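Local coordinates for protein acetyl transferase (Salmonella typhimurium, PDB 1S7N) that probably transfers an acetyl group from acetyl-coenzyme A to the N-terminus of ribosomal protein L7/L12, as a member of the GNAT acetyltransferase family, at residues Ile112-Leu117 with Ala148-Phe153; Ala96-Tyr101 with Arg132-Cys137. All blocks are in the same frame, centred on the assembly; numbering follows the deposited sequence.

Interaction 1: Ile112-Leu117 with Ala148-Phe153; sequences IMSQSL and ARRNHF. With COA (coenzyme A), chain F.
Asn151 reaches across to Ser114 and holds its hydroxyl between the protein and coenzyme A. The Asn151 side chain leaves the backbone beside its own N (chi1 -74°), and its CB already lies against Leu117 CD2. Further out, CG sits 4.1 Å from the same Leu117 CD2, so the methyl touches the inner part of the Asn151 side chain at a slant. At the tip the two amide atoms part company. OD1 turns to Gln118, with a weak bond from NE2 of that residue. ND2 donates to Ser114 OG at 2.9 Å, with an N-H...O angle of 162° and the oxygen close to the amide plane. ND2 thus has two acceptors, Ser114 OG and Val147 O, which with the weak bond at OD1 probably sets the turn of the amide.

Ser114 OG passes the chain of bonds on. It donates to the phosphate oxygen O1A of coenzyme A at 2.6 Å. This is the start of helix 112-127, the pyrophosphate-binding site of the GNAT fold, where backbone N-H groups face the phosphates. Met113 N donates to O2A of the cofactor at 2.7 Å, while Ser114 N makes weak bonds to O1A and O2A. The helix N-terminus would add a favourable field for the anion.

Arg150 comes from the end of the other helix. Its CD lies 3.3 Å from Ser114 OG, and a bend at chi3 (-81°) carries the guanidinium alongside the cofactor. Adenine N3A lies at the edge of that group, in its plane. A Schellman motif ends this helix, with His152 as the C-prime residue. Beyond it Phe153 turns inward, and its CE1 meets Leu117 CD2 at 4.1 Å.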
loop_
_atom_site.group_PDB
_atom_site.type_symbol
_atom_site.label_atom_id
_atom_site.label_comp_id
_atom_site.label_asym_id
_atom_site.label_seq_id
_atom_site.Cartn_x
_atom_site.Cartn_y
_atom_site.Cartn_z
ATOM N N ILE B 112 13.727 -11.361 -20.361
ATOM C CA ILE B 112 12.606 -10.548 -20.791
ATOM C C ILE B 112 11.988 -9.634 -19.723
ATOM O O ILE B 112 11.616 -8.475 -20.021
ATOM C CB ILE B 112 11.537 -11.395 -21.358
ATOM C CG1 ILE B 112 12.059 -12.015 -22.677
ATOM C CG2 ILE B 112 10.255 -10.568 -21.512
ATOM C CD1 ILE B 112 10.908 -12.663 -23.541
ATOM N N MET B 113 11.838 -10.142 -18.499
ATOM C CA MET B 113 11.281 -9.322 -17.429
ATOM C C MET B 113 12.350 -8.274 -17.083
ATOM O O MET B 113 12.008 -7.097 -16.928
ATOM C CB MET B 113 10.933 -10.155 -16.142
ATOM C CG MET B 113 10.169 -9.307 -14.999
ATOM S SD MET B 113 8.720 -8.391 -15.799
ATOM C CE MET B 113 7.570 -9.866 -16.283
ATOM N N SER B 114 13.634 -8.681 -16.934
ATOM C CA SER B 114 14.673 -7.709 -16.562
ATOM C C SER B 114 14.720 -6.547 -17.565
ATOM O O SER B 114 14.769 -5.376 -17.171
ATOM C CB SER B 114 16.065 -8.339 -16.465
ATOM O OG SER B 114 16.174 -9.100 -15.286
ATOM N N GLN B 115 14.688 -6.871 -18.850
ATOM C CA GLN B 115 14.736 -5.817 -19.870
ATOM C C GLN B 115 13.490 -4.940 -19.836
ATOM O O GLN B 115 13.578 -3.722 -19.975
ATOM C CB GLN B 115 14.848 -6.400 -21.277
ATOM C CG GLN B 115 16.132 -7.072 -21.563
ATOM C CD GLN B 115 16.098 -7.756 -22.904
ATOM O OE1 GLN B 115 16.119 -7.098 -23.933
ATOM N NE2 GLN B 115 16.014 -9.084 -22.905
ATOM N N SER B 116 12.329 -5.566 -19.697
ATOM C CA SER B 116 11.075 -4.788 -19.662
ATOM C C SER B 116 11.081 -3.872 -18.439
ATOM O O SER B 116 10.666 -2.688 -18.512
ATOM C CB SER B 116 9.873 -5.740 -19.586
ATOM O OG SER B 116 9.750 -6.509 -20.783
ATOM N N LEU B 117 11.548 -4.408 -17.321
ATOM C CA LEU B 117 11.611 -3.638 -16.056
ATOM C C LEU B 117 12.532 -2.443 -16.177
ATOM O O LEU B 117 12.206 -1.330 -15.736
ATOM C CB LEU B 117 12.120 -4.513 -14.893
ATOM C CG LEU B 117 12.183 -3.879 -13.488
ATOM C CD1 LEU B 117 10.756 -3.458 -13.067
ATOM C CD2 LEU B 117 12.717 -4.864 -12.477
ATOM N N ALA B 148 14.955 -8.929 -8.711
ATOM C CA ALA B 148 15.288 -7.751 -7.951
ATOM C C ALA B 148 16.816 -7.513 -7.874
ATOM O O ALA B 148 17.322 -6.392 -8.149
ATOM C CB ALA B 148 14.670 -7.878 -6.511
ATOM N N ARG B 149 17.549 -8.557 -7.469
ATOM C CA ARG B 149 19.008 -8.428 -7.320
ATOM C C ARG B 149 19.695 -8.045 -8.619
ATOM O O ARG B 149 20.444 -7.085 -8.662
ATOM C CB ARG B 149 19.590 -9.709 -6.711
ATOM C CG ARG B 149 19.361 -9.772 -5.187
ATOM C CD ARG B 149 20.218 -10.804 -4.480
ATOM N NE ARG B 149 19.995 -12.155 -5.002
ATOM C CZ ARG B 149 19.096 -13.003 -4.514
ATOM N NH1 ARG B 149 18.329 -12.661 -3.481
ATOM N NH2 ARG B 149 18.981 -14.206 -5.051
ATOM N N ARG B 150 19.385 -8.758 -9.677
ATOM C CA ARG B 150 19.907 -8.529 -11.030
ATOM C C ARG B 150 19.640 -7.077 -11.521
ATOM O O ARG B 150 20.372 -6.519 -12.373
ATOM C CB ARG B 150 19.203 -9.509 -11.984
ATOM C CG ARG B 150 19.760 -9.624 -13.387
ATOM C CD ARG B 150 18.941 -10.595 -14.290
ATOM N NE ARG B 150 19.106 -12.080 -14.250
ATOM C CZ ARG B 150 19.217 -12.913 -13.194
ATOM N NH1 ARG B 150 19.228 -12.471 -11.957
ATOM N NH2 ARG B 150 19.211 -14.237 -13.375
ATOM N N ASN B 151 18.595 -6.464 -10.990
ATOM C CA ASN B 151 18.233 -5.129 -11.467
ATOM C C ASN B 151 18.597 -3.986 -10.524
ATOM O O ASN B 151 18.132 -2.844 -10.668
ATOM C CB ASN B 151 16.762 -5.144 -11.883
ATOM C CG ASN B 151 16.567 -5.897 -13.208
ATOM O OD1 ASN B 151 16.865 -5.359 -14.269
ATOM N ND2 ASN B 151 16.119 -7.147 -13.145
ATOM N N HIS B 152 19.483 -4.355 -9.604
ATOM C CA HIS B 152 20.065 -3.491 -8.614
ATOM C C HIS B 152 19.137 -2.859 -7.592
ATOM O O HIS B 152 19.234 -1.651 -7.359
ATOM C CB HIS B 152 20.889 -2.408 -9.317
ATOM C CG HIS B 152 21.710 -2.950 -10.441
ATOM N ND1 HIS B 152 22.706 -3.888 -10.240
ATOM C CD2 HIS B 152 21.595 -2.801 -11.788
ATOM C CE1 HIS B 152 23.165 -4.294 -11.415
ATOM N NE2 HIS B 152 22.510 -3.651 -12.369
ATOM N N PHE B 153 18.260 -3.661 -6.987
ATOM C CA PHE B 153 17.404 -3.162 -5.939
ATOM C C PHE B 153 18.131 -3.470 -4.646
ATOM O O PHE B 153 18.751 -4.530 -4.486
ATOM C CB PHE B 153 16.053 -3.887 -5.919
ATOM C CG PHE B 153 15.076 -3.389 -6.945
ATOM C CD1 PHE B 153 15.300 -3.595 -8.298
ATOM C CD2 PHE B 153 13.967 -2.637 -6.546
ATOM C CE1 PHE B 153 14.430 -3.056 -9.266
ATOM C CE2 PHE B 153 13.081 -2.090 -7.496
ATOM C CZ PHE B 153 13.310 -2.294 -8.852
HETATM N N1A COA F . 19.221 -9.834 -19.314
HETATM C C2A COA F . 19.108 -10.466 -18.105
HETATM N N3A COA F . 19.009 -11.805 -17.902
HETATM C C4A COA F . 19.044 -12.591 -19.036
HETATM C C5A COA F . 19.166 -12.033 -20.320
HETATM C C6A COA F . 19.260 -10.587 -20.438
HETATM N N6A COA F . 19.364 -10.055 -21.671
HETATM N N7A COA F . 19.169 -13.015 -21.321
HETATM C C8A COA F . 19.036 -14.143 -20.692
HETATM N N9A COA F . 18.948 -13.907 -19.336
HETATM C C1B COA F . 18.699 -14.966 -18.323
HETATM C C2B COA F . 19.419 -14.843 -16.996
HETATM O O2B COA F . 20.609 -15.587 -17.110
HETATM C C3B COA F . 18.506 -15.592 -16.077
HETATM O O3B COA F . 18.703 -16.972 -16.282
HETATM P P3B COA F . 18.521 -18.069 -15.075
HETATM O O7A COA F . 18.252 -19.331 -15.856
HETATM O O8A COA F . 17.429 -17.676 -14.135
HETATM O O9A COA F . 19.868 -18.050 -14.381
HETATM C C4B COA F . 17.131 -15.168 -16.592
HETATM O O4B COA F . 17.279 -15.036 -18.003
HETATM C C5B COA F . 16.428 -13.947 -15.960
HETATM O O5B COA F . 15.299 -13.562 -16.750
HETATM P P1A COA F . 14.221 -12.407 -16.221
HETATM O O1A COA F . 14.919 -11.365 -15.424
HETATM O O2A COA F . 13.501 -11.963 -17.406
HETATM O O3A COA F . 13.255 -13.219 -15.248
HETATM P P2A COA F . 12.716 -14.713 -15.381
HETATM O O4A COA F . 12.575 -15.174 -16.757
HETATM O O5A COA F . 13.512 -15.596 -14.533
HETATM O O6A COA F . 11.270 -14.702 -14.684
HETATM C CBP COA F . 9.627 -14.117 -13.025
HETATM C CCP COA F . 11.130 -14.159 -13.359
HETATM C CDP COA F . 9.455 -13.837 -11.483
HETATM C CEP COA F . 8.958 -12.956 -13.872
HETATM C CAP COA F . 8.982 -15.472 -13.426
HETATM O OAP COA F . 9.670 -16.567 -12.779
HETATM C C9P COA F . 7.497 -15.548 -13.162
HETATM O O9P COA F . 6.687 -14.998 -13.884
HETATM N N8P COA F . 7.237 -16.056 -11.942
HETATM C C7P COA F . 5.922 -16.485 -11.551
HETATM C C6P COA F . 5.110 -15.287 -10.985
HETATM C C5P COA F . 5.857 -14.565 -9.897
HETATM O O5P COA F . 6.607 -15.128 -9.151
HETATM N N4P COA F . 5.827 -13.188 -10.002
HETATM C C3P COA F . 6.505 -12.327 -9.022
HETATM C C2P COA F . 5.822 -12.301 -7.620
HETATM S S1P COA F . 6.644 -11.061 -6.571
#

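Interaction 2: Ala96-Tyr101 with Arg132-Cys137; sequences AAYIGY and RFVIKC. With COA (coenzyme A), chain F.
Ala97 and Ile99 bind the neighbouring strand through three backbone bonds. Ala97 N donates to Arg132 O at 2.9 Å, Val134 N to Ala97 O, and Ile99 N to Val134 O. The last is the straightest, with an N-H...O angle of 169°. The strands then spread. Water 2 fills in between them, donating to Ile99 O at 2.8 Å and accepting from Lys136 N. Water 3 donates to Lys136 O and, weakly, to Ile99 O.

Side chains close both faces. On one, Tyr98 lies beside Val134, both pointing the same way, with Tyr98 CD2 3.9 Å from Val134 CG1. The extended Lys136 chain passes obliquely by the Tyr98 ring, with CE near CD2. On the other face Ile99 CD1 rests against Phe133 CB and Ile135 CG1. Farther along, Ile135 CD1 meets the edge of the Tyr101 ring, in its plane, 3.6 Å from OH.

These are the parallel strands of a beta-alpha-beta unit, joined through helix 112-127. In GNAT enzymes they splay apart to admit the pantetheine arm. Here Tyr101 O accepts from N4P of coenzyme A at 2.7 Å. Cys137 CB lies 3.6 Å from the cofactor sulfur S1P. A covalent link between Cys137 and coenzyme A has been seen for this protein, but here Cys137 SG stands 5.2 Å from S1P, unjoined. Tyr101 CD1 and CE1 also lie against cofactor carbons, which approach the ring obliquely.

A second shell sets these groups. Ser144 OG bonds Tyr101 OH. Glu91 OE2 bonds Tyr98 OH, which water 1 joins weakly to Arg132; Arg132 NE donates to that water at 2.7 Å. The Arg132 guanidinium has a salt bridge to Glu156, and the residue also packs on Met159 of the second subunit.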
loop_
_atom_site.group_PDB
_atom_site.type_symbol
_atom_site.label_atom_id
_atom_site.label_comp_id
_atom_site.label_asym_id
_atom_site.label_seq_id
_atom_site.Cartn_x
_atom_site.Cartn_y
_atom_site.Cartn_z
ATOM N N ALA B 96 6.804 7.356 -5.729
ATOM C CA ALA B 96 7.137 5.968 -5.425
ATOM C C ALA B 96 6.101 5.100 -6.117
ATOM O O ALA B 96 4.941 5.503 -6.281
ATOM C CB ALA B 96 7.023 5.783 -3.863
ATOM N N ALA B 97 6.518 3.912 -6.514
ATOM C CA ALA B 97 5.635 2.978 -7.109
ATOM C C ALA B 97 6.071 1.540 -6.711
ATOM O O ALA B 97 7.273 1.263 -6.514
ATOM C CB ALA B 97 5.607 3.149 -8.622
ATOM N N TYR B 98 5.065 0.668 -6.536
ATOM C CA TYR B 98 5.242 -0.718 -6.179
ATOM C C TYR B 98 4.983 -1.491 -7.456
ATOM O O TYR B 98 3.935 -1.346 -8.102
ATOM C CB TYR B 98 4.252 -1.187 -5.091
ATOM C CG TYR B 98 4.317 -0.342 -3.856
ATOM C CD1 TYR B 98 3.669 0.901 -3.805
ATOM C CD2 TYR B 98 5.087 -0.720 -2.779
ATOM C CE1 TYR B 98 3.801 1.742 -2.679
ATOM C CE2 TYR B 98 5.252 0.108 -1.663
ATOM C CZ TYR B 98 4.602 1.338 -1.628
ATOM O OH TYR B 98 4.795 2.214 -0.556
ATOM N N ILE B 99 5.955 -2.332 -7.764
ATOM C CA ILE B 99 6.000 -3.154 -8.942
ATOM C C ILE B 99 5.424 -4.554 -8.763
ATOM O O ILE B 99 5.583 -5.162 -7.721
ATOM C CB ILE B 99 7.463 -3.313 -9.355
ATOM C CG1 ILE B 99 7.980 -1.974 -9.833
ATOM C CG2 ILE B 99 7.642 -4.439 -10.431
ATOM C CD1 ILE B 99 9.512 -1.900 -9.767
ATOM N N GLY B 100 4.780 -5.043 -9.809
ATOM C CA GLY B 100 4.270 -6.411 -9.778
ATOM C C GLY B 100 4.536 -6.986 -11.154
ATOM O O GLY B 100 4.498 -6.234 -12.110
ATOM N N TYR B 101 4.761 -8.289 -11.269
ATOM C CA TYR B 101 4.986 -8.927 -12.587
ATOM C C TYR B 101 4.892 -10.466 -12.585
ATOM O O TYR B 101 5.096 -11.145 -11.544
ATOM C CB TYR B 101 6.408 -8.559 -13.182
ATOM C CG TYR B 101 7.590 -8.737 -12.217
ATOM C CD1 TYR B 101 7.998 -10.006 -11.786
ATOM C CD2 TYR B 101 8.225 -7.614 -11.630
ATOM C CE1 TYR B 101 8.980 -10.143 -10.747
ATOM C CE2 TYR B 101 9.220 -7.745 -10.606
ATOM C CZ TYR B 101 9.576 -9.036 -10.157
ATOM O OH TYR B 101 10.470 -9.184 -9.100
ATOM N N ARG B 132 11.250 6.463 -7.046
ATOM C CA ARG B 132 11.443 5.391 -6.067
ATOM C C ARG B 132 10.637 4.140 -6.525
ATOM O O ARG B 132 9.403 4.172 -6.553
ATOM C CB ARG B 132 10.999 5.819 -4.639
ATOM C CG ARG B 132 11.041 4.596 -3.595
ATOM C CD ARG B 132 10.805 4.965 -2.117
ATOM N NE ARG B 132 10.489 3.764 -1.380
ATOM C CZ ARG B 132 11.412 2.963 -0.828
ATOM N NH1 ARG B 132 12.731 3.260 -0.889
ATOM N NH2 ARG B 132 11.032 1.825 -0.287
ATOM N N PHE B 133 11.350 3.051 -6.856
ATOM C CA PHE B 133 10.737 1.842 -7.364
ATOM C C PHE B 133 10.852 0.720 -6.350
ATOM O O PHE B 133 11.971 0.380 -5.895
ATOM C CB PHE B 133 11.428 1.442 -8.690
ATOM C CG PHE B 133 11.322 2.492 -9.726
ATOM C CD1 PHE B 133 12.243 3.512 -9.789
ATOM C CD2 PHE B 133 10.233 2.522 -10.598
ATOM C CE1 PHE B 133 12.086 4.582 -10.719
ATOM C CE2 PHE B 133 10.053 3.600 -11.547
ATOM C CZ PHE B 133 11.004 4.630 -11.588
ATOM N N VAL B 134 9.722 0.107 -6.023
ATOM C CA VAL B 134 9.733 -0.935 -5.013
ATOM C C VAL B 134 9.270 -2.314 -5.470
ATOM O O VAL B 134 8.310 -2.453 -6.229
ATOM C CB VAL B 134 8.844 -0.542 -3.826
ATOM C CG1 VAL B 134 8.885 -1.620 -2.677
ATOM C CG2 VAL B 134 9.237 0.763 -3.325
ATOM N N ILE B 135 9.954 -3.334 -4.981
ATOM C CA ILE B 135 9.557 -4.688 -5.256
ATOM C C ILE B 135 9.366 -5.405 -3.944
ATOM O O ILE B 135 10.283 -5.432 -3.106
ATOM C CB ILE B 135 10.628 -5.482 -6.099
ATOM C CG1 ILE B 135 10.709 -4.883 -7.515
ATOM C CG2 ILE B 135 10.253 -6.978 -6.167
ATOM C CD1 ILE B 135 11.476 -5.720 -8.545
ATOM N N LYS B 136 8.169 -5.970 -3.742
ATOM C CA LYS B 136 7.977 -6.785 -2.552
ATOM C C LYS B 136 7.893 -8.196 -3.098
ATOM O O LYS B 136 7.202 -8.452 -4.108
ATOM C CB LYS B 136 6.673 -6.467 -1.847
ATOM C CG LYS B 136 6.584 -5.031 -1.275
ATOM C CD LYS B 136 5.143 -4.851 -0.761
ATOM C CE LYS B 136 4.858 -3.521 -0.144
ATOM N NZ LYS B 136 3.326 -3.366 -0.177
ATOM N N CYS B 137 8.601 -9.134 -2.498
ATOM C CA CYS B 137 8.429 -10.485 -2.988
ATOM C C CYS B 137 8.714 -11.430 -1.893
ATOM O O CYS B 137 9.545 -11.152 -1.046
ATOM C CB CYS B 137 9.307 -10.768 -4.207
ATOM S SG CYS B 137 11.053 -10.671 -3.878
HETATM N N1A COA F . 19.221 -9.834 -19.314
HETATM C C2A COA F . 19.108 -10.466 -18.105
HETATM N N3A COA F . 19.009 -11.805 -17.902
HETATM C C4A COA F . 19.044 -12.591 -19.036
HETATM C C5A COA F . 19.166 -12.033 -20.320
HETATM C C6A COA F . 19.260 -10.587 -20.438
HETATM N N6A COA F . 19.364 -10.055 -21.671
HETATM N N7A COA F . 19.169 -13.015 -21.321
HETATM C C8A COA F . 19.036 -14.143 -20.692
HETATM N N9A COA F . 18.948 -13.907 -19.336
HETATM C C1B COA F . 18.699 -14.966 -18.323
HETATM C C2B COA F . 19.419 -14.843 -16.996
HETATM O O2B COA F . 20.609 -15.587 -17.110
HETATM C C3B COA F . 18.506 -15.592 -16.077
HETATM O O3B COA F . 18.703 -16.972 -16.282
HETATM P P3B COA F . 18.521 -18.069 -15.075
HETATM O O7A COA F . 18.252 -19.331 -15.856
HETATM O O8A COA F . 17.429 -17.676 -14.135
HETATM O O9A COA F . 19.868 -18.050 -14.381
HETATM C C4B COA F . 17.131 -15.168 -16.592
HETATM O O4B COA F . 17.279 -15.036 -18.003
HETATM C C5B COA F . 16.428 -13.947 -15.960
HETATM O O5B COA F . 15.299 -13.562 -16.750
HETATM P P1A COA F . 14.221 -12.407 -16.221
HETATM O O1A COA F . 14.919 -11.365 -15.424
HETATM O O2A COA F . 13.501 -11.963 -17.406
HETATM O O3A COA F . 13.255 -13.219 -15.248
HETATM P P2A COA F . 12.716 -14.713 -15.381
HETATM O O4A COA F . 12.575 -15.174 -16.757
HETATM O O5A COA F . 13.512 -15.596 -14.533
HETATM O O6A COA F . 11.270 -14.702 -14.684
HETATM C CBP COA F . 9.627 -14.117 -13.025
HETATM C CCP COA F . 11.130 -14.159 -13.359
HETATM C CDP COA F . 9.455 -13.837 -11.483
HETATM C CEP COA F . 8.958 -12.956 -13.872
HETATM C CAP COA F . 8.982 -15.472 -13.426
HETATM O OAP COA F . 9.670 -16.567 -12.779
HETATM C C9P COA F . 7.497 -15.548 -13.162
HETATM O O9P COA F . 6.687 -14.998 -13.884
HETATM N N8P COA F . 7.237 -16.056 -11.942
HETATM C C7P COA F . 5.922 -16.485 -11.551
HETATM C C6P COA F . 5.110 -15.287 -10.985
HETATM C C5P COA F . 5.857 -14.565 -9.897
HETATM O O5P COA F . 6.607 -15.128 -9.151
HETATM N N4P COA F . 5.827 -13.188 -10.002
HETATM C C3P COA F . 6.505 -12.327 -9.022
HETATM C C2P COA F . 5.822 -12.301 -7.620
HETATM S S1P COA F . 6.644 -11.061 -6.571
HETATM O O HOH W 1 7.857 3.386 -1.029
HETATM O O HOH W 2 6.012 -4.673 -5.032
HETATM O O HOH W 3 6.837 -8.177 -6.961
#

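In the fold
The segments alternate along the chain: strand 96-103, helix 112-127, strand 132-138, then helix 142-150 and the turn after it. Interaction 2 pairs the two strands in the mixed sheet. Interaction 1 joins the helix that connects them to the end of helix 142-150. The centres of the two contacts lie about 11 Å apart, and they touch directly. Phe153 CE2 packs on Ile135 CG1 at 3.7 Å, and Leu117 CD1 on Ile99 CD1 at 3.9 Å. Met113 also packs on Tyr101. Both contacts reach the same coenzyme A, interaction 1 at its diphosphate and adenosine, interaction 2 along the pantetheine arm to the sulfur.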